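PDB 6JEB: beta-hexosaminidase Amuc_2018, which removes terminal non-reducing N-acetylglucosamine and N-acetylgalactosamine units from beta-linked glycans and chitobiose, as a zinc-binding glycoside hydrolase of family 20. Local coordinates for residues Lys87-Trp92 with Asp379-Lys384; Gln331-Thr336 with Lys387-Ile392. All blocks are in the same frame, centred on the assembly; numbering follows the deposited sequence. Where two conformers were deposited one is given.

Contact 1 (Lys87-Trp92 with Asp379-Lys384); sequences KPRYPW and DPAFGK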
loop_
_atom_site.group_PDB
_atom_site.type_symbol
_atom_site.label_atom_id
_atom_site.label_comp_id
_atom_site.label_asym_id
_atom_site.label_seq_id
_atom_site.Cartn_x
_atom_site.Cartn_y
_atom_site.Cartn_z
ATOM N N LYS A 87 10.359 -0.153 18.762
ATOM C CA LYS A 87 8.922 -0.358 18.659
ATOM C C LYS A 87 8.430 0.682 17.668
ATOM O O LYS A 87 8.935 1.814 17.687
ATOM C CB LYS A 87 8.261 -0.133 20.033
ATOM C CG LYS A 87 6.763 -0.417 20.097
ATOM C CD LYS A 87 6.175 -0.041 21.458
ATOM C CE LYS A 87 4.689 -0.354 21.521
ATOM N NZ LYS A 87 3.952 0.191 20.320
ATOM N N PRO A 88 7.480 0.356 16.795
ATOM C CA PRO A 88 7.075 1.310 15.756
ATOM C C PRO A 88 6.191 2.436 16.269
ATOM O O PRO A 88 5.322 2.252 17.126
ATOM C CB PRO A 88 6.281 0.443 14.774
ATOM C CG PRO A 88 5.758 -0.685 15.606
ATOM C CD PRO A 88 6.883 -0.975 16.580
ATOM N N ARG A 89 6.390 3.606 15.658
ATOM C CA ARG A 89 5.541 4.760 15.933
ATOM C C ARG A 89 4.095 4.493 15.530
ATOM O O ARG A 89 3.161 4.830 16.276
ATOM C CB ARG A 89 6.082 5.985 15.193
ATOM C CG ARG A 89 5.254 7.240 15.417
ATOM C CD ARG A 89 5.765 8.427 14.624
ATOM N NE ARG A 89 4.958 9.618 14.890
ATOM C CZ ARG A 89 4.990 10.734 14.164
ATOM N NH1 ARG A 89 5.788 10.827 13.097
ATOM N NH2 ARG A 89 4.213 11.756 14.499
ATOM N N TYR A 90 3.890 3.892 14.351
ATOM C CA TYR A 90 2.560 3.635 13.830
ATOM C C TYR A 90 2.362 2.159 13.533
ATOM O O TYR A 90 3.285 1.486 13.059
ATOM C CB TYR A 90 2.310 4.397 12.533
ATOM C CG TYR A 90 2.137 5.874 12.713
ATOM C CD1 TYR A 90 0.976 6.396 13.288
ATOM C CD2 TYR A 90 3.131 6.758 12.312
ATOM C CE1 TYR A 90 0.814 7.761 13.447
ATOM C CE2 TYR A 90 2.983 8.123 12.473
ATOM C CZ TYR A 90 1.826 8.620 13.040
ATOM O OH TYR A 90 1.681 9.977 13.191
ATOM N N PRO A 91 1.154 1.642 13.766
ATOM C CA PRO A 91 0.899 0.216 13.532
ATOM C C PRO A 91 0.619 -0.144 12.089
ATOM O O PRO A 91 0.653 -1.336 11.759
ATOM C CB PRO A 91 -0.339 -0.064 14.394
ATOM C CG PRO A 91 -1.035 1.273 14.472
ATOM C CD PRO A 91 0.067 2.294 14.519
ATOM N N TRP A 92 0.314 0.822 11.229
ATOM C CA TRP A 92 0.017 0.567 9.822
ATOM C C TRP A 92 1.140 1.175 8.991
ATOM O O TRP A 92 1.285 2.398 8.940
ATOM C CB TRP A 92 -1.325 1.190 9.433
ATOM C CG TRP A 92 -1.713 0.830 8.019
ATOM C CD1 TRP A 92 -1.128 1.277 6.859
ATOM C CD2 TRP A 92 -2.733 -0.094 7.625
ATOM N NE1 TRP A 92 -1.736 0.691 5.769
ATOM C CE2 TRP A 92 -2.727 -0.152 6.212
ATOM C CE3 TRP A 92 -3.663 -0.868 8.331
ATOM C CZ2 TRP A 92 -3.617 -0.959 5.489
ATOM C CZ3 TRP A 92 -4.541 -1.669 7.617
ATOM C CH2 TRP A 92 -4.515 -1.707 6.208
ATOM N N ASP A 379 6.125 13.827 7.966
ATOM C CA ASP A 379 5.660 13.426 9.289
ATOM C C ASP A 379 4.187 13.099 9.102
ATOM O O ASP A 379 3.404 14.005 8.770
ATOM C CB ASP A 379 5.826 14.590 10.272
ATOM C CG ASP A 379 5.144 14.347 11.621
ATOM O OD1 ASP A 379 4.693 13.214 11.897
ATOM O OD2 ASP A 379 5.056 15.313 12.418
ATOM N N PRO A 380 3.762 11.836 9.252
ATOM C CA PRO A 380 2.348 11.503 8.992
ATOM C C PRO A 380 1.367 12.336 9.787
ATOM O O PRO A 380 0.235 12.546 9.327
ATOM C CB PRO A 380 2.269 10.016 9.364
ATOM C CG PRO A 380 3.652 9.509 9.109
ATOM C CD PRO A 380 4.552 10.631 9.573
ATOM N N ALA A 381 1.771 12.835 10.957
ATOM C CA ALA A 381 0.918 13.669 11.793
ATOM C C ALA A 381 1.011 15.148 11.451
ATOM O O ALA A 381 0.248 15.941 12.010
ATOM C CB ALA A 381 1.272 13.476 13.269
ATOM N N PHE A 382 1.914 15.531 10.549
ATOM C CA PHE A 382 2.076 16.927 10.142
ATOM C C PHE A 382 2.240 17.857 11.343
ATOM O O PHE A 382 1.689 18.961 11.386
ATOM C CB PHE A 382 0.952 17.371 9.205
ATOM C CG PHE A 382 1.074 16.798 7.830
ATOM C CD1 PHE A 382 0.650 15.507 7.562
ATOM C CD2 PHE A 382 1.646 17.537 6.809
ATOM C CE1 PHE A 382 0.787 14.967 6.296
ATOM C CE2 PHE A 382 1.780 17.005 5.540
ATOM C CZ PHE A 382 1.351 15.717 5.283
ATOM N N GLY A 383 3.003 17.393 12.332
ATOM C CA GLY A 383 3.307 18.177 13.509
ATOM C C GLY A 383 2.180 18.320 14.506
ATOM O O GLY A 383 2.347 19.043 15.496
ATOM N N LYS A 384 1.046 17.653 14.291
ATOM C CA LYS A 384 -0.102 17.836 15.162
ATOM C C LYS A 384 0.031 16.985 16.423
ATOM O O LYS A 384 0.595 15.887 16.385
ATOM C CB LYS A 384 -1.388 17.465 14.428
ATOM C CG LYS A 384 -1.746 18.409 13.287
ATOM C CD LYS A 384 -3.190 18.220 12.845
ATOM C CE LYS A 384 -3.959 19.538 12.921
ATOM N NZ LYS A 384 -5.354 19.375 13.434
#

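Contact 2 (Gln331-Thr336 with Lys387-Ile392); sequences QSIEKT and KEAGHI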
loop_
_atom_site.group_PDB
_atom_site.type_symbol
_atom_site.label_atom_id
_atom_site.label_comp_id
_atom_site.label_asym_id
_atom_site.label_seq_id
_atom_site.Cartn_x
_atom_site.Cartn_y
_atom_site.Cartn_z
ATOM N N GLN A 331 -6.522 19.370 6.427
ATOM C CA GLN A 331 -7.979 19.369 6.492
ATOM C C GLN A 331 -8.519 17.960 6.698
ATOM O O GLN A 331 -9.485 17.761 7.443
ATOM C CB GLN A 331 -8.558 19.998 5.223
ATOM C CG GLN A 331 -8.018 21.391 4.907
ATOM C CD GLN A 331 -6.769 21.369 4.028
ATOM O OE1 GLN A 331 -5.794 20.664 4.314
ATOM N NE2 GLN A 331 -6.799 22.142 2.946
ATOM N N SER A 332 -7.894 16.965 6.063
ATOM C CA SER A 332 -8.348 15.588 6.218
ATOM C C SER A 332 -8.158 15.098 7.646
ATOM O O SER A 332 -9.034 14.421 8.196
ATOM C CB SER A 332 -7.608 14.681 5.237
ATOM O OG SER A 332 -7.867 15.074 3.901
ATOM N N ILE A 333 -7.018 15.419 8.260
ATOM C CA ILE A 333 -6.791 15.032 9.650
ATOM C C ILE A 333 -7.880 15.614 10.541
ATOM O O ILE A 333 -8.469 14.915 11.376
ATOM C CB ILE A 333 -5.383 15.459 10.106
ATOM C CG1 ILE A 333 -4.311 14.709 9.306
ATOM C CG2 ILE A 333 -5.208 15.214 11.601
ATOM C CD1 ILE A 333 -2.911 15.250 9.514
ATOM N N GLU A 334 -8.192 16.894 10.337
ATOM C CA GLU A 334 -9.165 17.578 11.183
ATOM C C GLU A 334 -10.575 17.048 10.949
ATOM O O GLU A 334 -11.320 16.790 11.903
ATOM C CB GLU A 334 -9.103 19.083 10.921
ATOM C CG GLU A 334 -10.280 19.866 11.474
ATOM C CD GLU A 334 -10.205 21.336 11.121
ATOM O OE1 GLU A 334 -9.222 21.994 11.520
ATOM O OE2 GLU A 334 -11.121 21.832 10.430
ATOM N N LYS A 335 -10.962 16.879 9.681
ATOM C CA LYS A 335 -12.325 16.448 9.379
ATOM C C LYS A 335 -12.566 14.996 9.783
ATOM O O LYS A 335 -13.659 14.652 10.243
ATOM C CB LYS A 335 -12.639 16.654 7.894
ATOM C CG LYS A 335 -12.667 18.105 7.444
ATOM C CD LYS A 335 -13.718 18.912 8.187
ATOM C CE LYS A 335 -13.600 20.394 7.854
ATOM N NZ LYS A 335 -13.710 21.259 9.063
ATOM N N THR A 336 -11.573 14.122 9.601
ATOM C CA THR A 336 -11.773 12.735 10.012
ATOM C C THR A 336 -11.885 12.620 11.527
ATOM O O THR A 336 -12.677 11.817 12.035
ATOM C CB THR A 336 -10.671 11.827 9.462
ATOM O OG1 THR A 336 -9.385 12.331 9.845
ATOM C CG2 THR A 336 -10.765 11.729 7.942
ATOM N N LYS A 387 -3.697 14.608 20.758
ATOM C CA LYS A 387 -5.124 14.874 20.899
ATOM C C LYS A 387 -5.770 15.252 19.571
ATOM O O LYS A 387 -6.971 15.023 19.391
ATOM C CB LYS A 387 -5.386 15.942 21.966
ATOM C CG LYS A 387 -6.857 16.072 22.347
ATOM C CD LYS A 387 -7.447 14.706 22.686
ATOM C CE LYS A 387 -8.792 14.481 22.008
ATOM N NZ LYS A 387 -9.154 13.035 21.978
ATOM N N GLU A 388 -5.000 15.795 18.628
ATOM C CA GLU A 388 -5.537 16.152 17.322
ATOM C C GLU A 388 -5.287 15.098 16.253
ATOM O O GLU A 388 -5.994 15.093 15.239
ATOM C CB GLU A 388 -4.944 17.481 16.847
ATOM C CG GLU A 388 -5.313 18.673 17.725
ATOM C CD GLU A 388 -4.626 19.951 17.283
ATOM O OE1 GLU A 388 -4.265 20.056 16.091
ATOM O OE2 GLU A 388 -4.437 20.847 18.131
ATOM N N ALA A 389 -4.313 14.208 16.447
ATOM C CA ALA A 389 -3.892 13.304 15.381
ATOM C C ALA A 389 -3.770 11.847 15.818
ATOM O O ALA A 389 -3.200 11.036 15.074
ATOM C CB ALA A 389 -2.580 13.789 14.753
ATOM N N GLY A 390 -4.302 11.485 16.983
ATOM C CA GLY A 390 -4.158 10.121 17.467
ATOM C C GLY A 390 -4.952 9.093 16.693
ATOM O O GLY A 390 -4.703 7.893 16.853
ATOM N N HIS A 391 -5.900 9.533 15.873
ATOM C CA HIS A 391 -6.670 8.646 15.014
ATOM C C HIS A 391 -5.928 8.286 13.732
ATOM O O HIS A 391 -6.466 7.532 12.913
ATOM C CB HIS A 391 -8.019 9.293 14.682
ATOM C CG HIS A 391 -7.893 10.574 13.920
ATOM N ND1 HIS A 391 -7.227 11.673 14.420
ATOM C CD2 HIS A 391 -8.338 10.928 12.691
ATOM C CE1 HIS A 391 -7.269 12.649 13.532
ATOM N NE2 HIS A 391 -7.933 12.221 12.472
ATOM N N ILE A 392 -4.717 8.800 13.541
ATOM C CA ILE A 392 -3.883 8.403 12.409
ATOM C C ILE A 392 -3.254 7.054 12.732
ATOM O O ILE A 392 -2.553 6.908 13.740
ATOM C CB ILE A 392 -2.810 9.456 12.107
ATOM C CG1 ILE A 392 -3.462 10.772 11.681
ATOM C CG2 ILE A 392 -1.846 8.948 11.029
ATOM C CD1 ILE A 392 -2.483 11.933 11.562
#

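Contact 1 (Lys87-Trp92 with Asp379-Lys384)
An Asx turn headed by Asp379, in the loop between helices 372-376 and 386-389, receives the side chain of Arg89 from the linker that runs into strand 92-97. Both terminal nitrogens of the guanidinium converge on one carboxylate oxygen. NH1 of Arg89 is 2.9 Å from OD1 of Asp379, with an N-H...O angle of 144°. NH2 of Arg89 lies 3.0 Å from the same OD1 of Asp379. The oxygen sits close to the guanidinium plane, but the two flat groups are turned 38° apart, and NH1 comes from above the carboxylate while NH2 comes nearer its plane on the syn side. Arginine suits this place because its chain, with CG anti to the backbone N (chi1 180°) and extended as far as NE, reaches from one loop to the other.

Asp379 also organises its own loop. Its OD1 takes a third hydrogen bond, from Ala381 N at 3.1 Å, which closes the Asx turn, while OD2 of Asp379 accepts from Gly383 N at 2.9 Å. Pro380 and Ala381 are the middle residues of a type I turn, where the fixed negative phi of proline fits well; the overlapping type I' turn from Ala381 to Lys384 places Gly383 at positive phi, readily adopted by glycine.

Tyr90 forms the apolar half. It suits its place because its ring packs on Pro380, CE2 of Tyr90 resting 3.7 Å from CG of Pro380, while its OH reaches CB of Ala381 at 3.5 Å. The same hydroxyl lies over one face of the Arg89 guanidinium, toward the rim. A salt-bridged Asx turn thus ties the entry to the first strand of the (beta/alpha)8 barrel to the long connection between its seventh and eighth strands.

Contact 2 (Gln331-Thr336 with Lys387-Ile392)
The backbone of helix 329-339, within which residues 331-336 lie, passes close to residues 387-392, with CA of Ile333 and CA of Ala389 only 6.7 Å apart. Residues 387-392 run from helix 386-389 into strand 392-399, with a type I turn from Ala389 to Ile392.

His391 carries the polar half of the contact. With chi1 at 62°, its CG stands between the backbone N and the carbonyl carbon, and the ring presents its NE2 edge to the helix. The N-H is shared: NE2 of His391 is 3.0 Å from the backbone O of Ile333, approaching in the carbonyl plane on a lone pair, though the N-H...O angle is a bent 130°. NE2 of His391 is equally 3.0 Å from OG1 of Thr336, which lies in the imidazole plane. That hydroxyl in turn donates to O of Ser332 at 2.7 Å, so threonine suits its place by accepting from the histidine while giving to its own helix. A leucine in place of His391 would probably leave both Ile333 O and Thr336 OG1 without this common donor.

Beside these bonds, the branched Ile333 packs in two directions. Its CG2 lies 3.8 Å from CE1 of His391, whereas CD1 of Ile333 meets CD1 of Ile392 at 3.9 Å. The small Ala389, whose CB is 4.3 Å from CG2 of Ile333, is consistent with the close backbone approach. Strand 342-345 packs against both segments: Leu343 touches Ile333 and Thr336 and bonds through its backbone to His391, while Val321 of strand 320-323 touches Thr336.

Contacts 1 and 2 have centres 12 Å apart and cross along the chain, because 331-336 falls between the two segments of contact 1 and 387-392 follows them. Ile392 joins them: its CD1 is 3.6 Å from O of Pro380, and its backbone O is 3.5 Å from CE1 of Tyr90. Lys384 forms a second bridge, its CD 3.8 Å from CG2 of Ile333. Both contacts lie near the starts of strands 92-97 and 392-399, whereas substrate-binding Trp400 follows the end of the latter. Contact 1 is remote from the catalytic and metal sites; in contact 2 the side chain of Thr336 is about 11 Å from that of Trp324, which helps line the acetamide pocket.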